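Local coordinates for amino acid amide racemase (PDB 6GIO), which belongs to the class-III aminotransferase family of fold-type I enzymes and binds pyridoxal-5'-phosphate, at residues 369-372 against 373-377. Numbering follows the deposited sequence.
Sequences VTTT and AKIIY
Ala373 and Val369 close the first of four consecutive i to i+4 backbone hydrogen bonds joining 369-372 to 373-377 near the start of helix 369-382, a compact case of how successive helical turns distribute their side chains among different neighbours. The bond from Ala373 N to Val369 O is 2.8 Å long and nearly straight at hydrogen (168°), and the small CB of Ala373 rests against the same carbonyl oxygen at 3.5 Å. Lys374 N reaches Thr370 O at 3.0 Å, a more bent bond (146°). The lysine side chain leads outward and leans back toward the start of the helix: with CG anti to the carbonyl carbon (chi1 -77°) and every later torsion extended, CG passes 3.2 Å from Thr370 O. The two side chains run alongside each other in the same direction, Thr370 OG1 facing the lysine methylene CE at 3.9 Å. The ammonium group goes beyond the threonine to a salt bridge with Asp430 and a hydrogen bond to Val428 O, which tie this part of the helix to the C-terminal part of the chain. Ile375 N binds Thr371 O, and its CG1 leans on that oxygen at 3.4 Å, while the tip CD1 comes loosely alongside the threonine methyl CG2. Ile376 N then takes Thr372 O at 3.2 Å, and CG1 of Ile376 lies against the same oxygen, beyond it and to one side. The hydroxyl of Thr372 is turned back to a weak hydrogen bond with Pro368 O. Val369, Thr372 and Ile376 pack on strand 384-389, part of the mixed sheet of what is probably the small domain; Thr371, Lys374 and Ile375 meet helix 406-424, and Ala373, Lys374 and Tyr377 touch helix 431-434, Lys374 thus meeting both helices.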
ATOM      1  N   VAL C 369      23.305  -0.562 -21.736  1.00 29.87           N
ATOM      2  CA  VAL C 369      22.340   0.233 -20.969  1.00 31.69           C
ATOM      3  C   VAL C 369      22.606   1.734 -21.089  1.00 31.62           C
ATOM      4  O   VAL C 369      21.670   2.532 -21.035  1.00 31.89           O
ATOM      5  CB  VAL C 369      22.312  -0.195 -19.467  1.00 35.79           C
ATOM      6  CG1 VAL C 369      23.657   0.031 -18.797  1.00 37.33           C
ATOM      7  CG2 VAL C 369      21.232   0.554 -18.686  1.00 37.46           C
ATOM      8  N   THR C 370      23.863   2.125 -21.259  1.00 29.37           N
ATOM      9  CA  THR C 370      24.174   3.534 -21.475  1.00 30.81           C
ATOM     10  C   THR C 370      23.528   4.115 -22.763  1.00 31.48           C
ATOM     11  O   THR C 370      23.019   5.263 -22.773  1.00 34.73           O
ATOM     12  CB  THR C 370      25.700   3.812 -21.410  1.00 33.73           C
ATOM     13  OG1 THR C 370      25.939   5.169 -21.796  1.00 43.00           O
ATOM     14  CG2 THR C 370      26.464   2.944 -22.331  1.00 36.33           C
ATOM     15  N   THR C 371      23.512   3.329 -23.838  1.00 28.98           N
ATOM     16  CA  THR C 371      22.824   3.703 -25.059  1.00 28.35           C
ATOM     17  C   THR C 371      21.319   3.836 -24.819  1.00 28.75           C
ATOM     18  O   THR C 371      20.722   4.834 -25.186  1.00 27.47           O
ATOM     19  CB  THR C 371      23.087   2.662 -26.161  1.00 28.71           C
ATOM     20  OG1 THR C 371      24.487   2.609 -26.381  1.00 29.52           O
ATOM     21  CG2 THR C 371      22.381   2.995 -27.476  1.00 30.89           C
ATOM     22  N   THR C 372      20.721   2.839 -24.178  1.00 27.50           N
ATOM     23  CA  THR C 372      19.294   2.871 -23.873  1.00 28.53           C
ATOM     24  C   THR C 372      18.922   4.088 -22.999  1.00 27.17           C
ATOM     25  O   THR C 372      17.971   4.800 -23.292  1.00 30.79           O
ATOM     26  CB  THR C 372      18.909   1.545 -23.201  1.00 28.58           C
ATOM     27  OG1 THR C 372      19.351   0.470 -24.056  1.00 33.03           O
ATOM     28  CG2 THR C 372      17.404   1.442 -22.934  1.00 26.74           C
ATOM     29  N   ALA C 373      19.701   4.359 -21.971  1.00 28.36           N
ATOM     30  CA  ALA C 373      19.477   5.562 -21.130  1.00 30.66           C
ATOM     31  C   ALA C 373      19.580   6.880 -21.913  1.00 29.90           C
ATOM     32  O   ALA C 373      18.827   7.803 -21.657  1.00 26.84           O
ATOM     33  CB  ALA C 373      20.426   5.588 -19.921  1.00 28.96           C
ATOM     34  N   LYS C 374      20.487   6.941 -22.882  1.00 30.07           N
ATOM     35  CA  LYS C 374      20.652   8.119 -23.704  1.00 30.48           C
ATOM     36  C   LYS C 374      19.461   8.318 -24.589  1.00 28.96           C
ATOM     37  O   LYS C 374      19.066   9.451 -24.848  1.00 28.55           O
ATOM     38  CB  LYS C 374      21.910   8.018 -24.581  1.00 32.10           C
ATOM     39  CG  LYS C 374      23.179   8.279 -23.810  1.00 34.38           C
ATOM     40  CD  LYS C 374      24.381   8.214 -24.718  1.00 36.22           C
ATOM     41  CE  LYS C 374      25.641   8.395 -23.898  1.00 41.84           C
ATOM     42  NZ  LYS C 374      26.846   8.508 -24.768  1.00 46.07           N
ATOM     43  N   ILE C 375      18.893   7.228 -25.095  1.00 25.62           N
ATOM     44  CA  ILE C 375      17.683   7.347 -25.909  1.00 26.18           C
ATOM     45  C   ILE C 375      16.509   7.944 -25.086  1.00 27.02           C
ATOM     46  O   ILE C 375      15.775   8.823 -25.570  1.00 27.56           O
ATOM     47  CB  ILE C 375      17.304   5.992 -26.537  1.00 26.76           C
ATOM     48  CG1 ILE C 375      18.381   5.591 -27.565  1.00 27.06           C
ATOM     49  CG2 ILE C 375      15.935   6.066 -27.185  1.00 26.39           C
ATOM     50  CD1 ILE C 375      18.318   4.147 -27.981  1.00 27.20           C
ATOM     51  N   ILE C 376      16.328   7.485 -23.847  1.00 27.69           N
ATOM     52  CA  ILE C 376      15.289   8.053 -22.956  1.00 28.12           C
ATOM     53  C   ILE C 376      15.548   9.547 -22.664  1.00 27.81           C
ATOM     54  O   ILE C 376      14.629  10.374 -22.670  1.00 23.05           O
ATOM     55  CB  ILE C 376      15.254   7.351 -21.575  1.00 27.96           C
ATOM     56  CG1 ILE C 376      15.092   5.836 -21.697  1.00 33.11           C
ATOM     57  CG2 ILE C 376      14.136   7.908 -20.736  1.00 28.57           C
ATOM     58  CD1 ILE C 376      13.833   5.386 -22.369  1.00 37.76           C
ATOM     59  N   TYR C 377      16.802   9.867 -22.352  1.00 28.68           N
ATOM     60  CA  TYR C 377      17.169  11.252 -22.046  1.00 30.14           C
ATOM     61  C   TYR C 377      16.939  12.174 -23.237  1.00 29.69           C
ATOM     62  O   TYR C 377      16.399  13.285 -23.115  1.00 31.41           O
ATOM     63  CB  TYR C 377      18.624  11.330 -21.642  1.00 33.94           C
ATOM     64  CG  TYR C 377      19.056  12.731 -21.386  1.00 37.02           C
ATOM     65  CD1 TYR C 377      18.863  13.306 -20.149  1.00 39.07           C
ATOM     66  CD2 TYR C 377      19.672  13.481 -22.378  1.00 40.25           C
ATOM     67  CE1 TYR C 377      19.265  14.600 -19.892  1.00 41.50           C
ATOM     68  CE2 TYR C 377      20.080  14.779 -22.133  1.00 44.24           C
ATOM     69  CZ  TYR C 377      19.865  15.329 -20.887  1.00 43.96           C
ATOM     70  OH  TYR C 377      20.255  16.616 -20.647  1.00 49.41           O
TER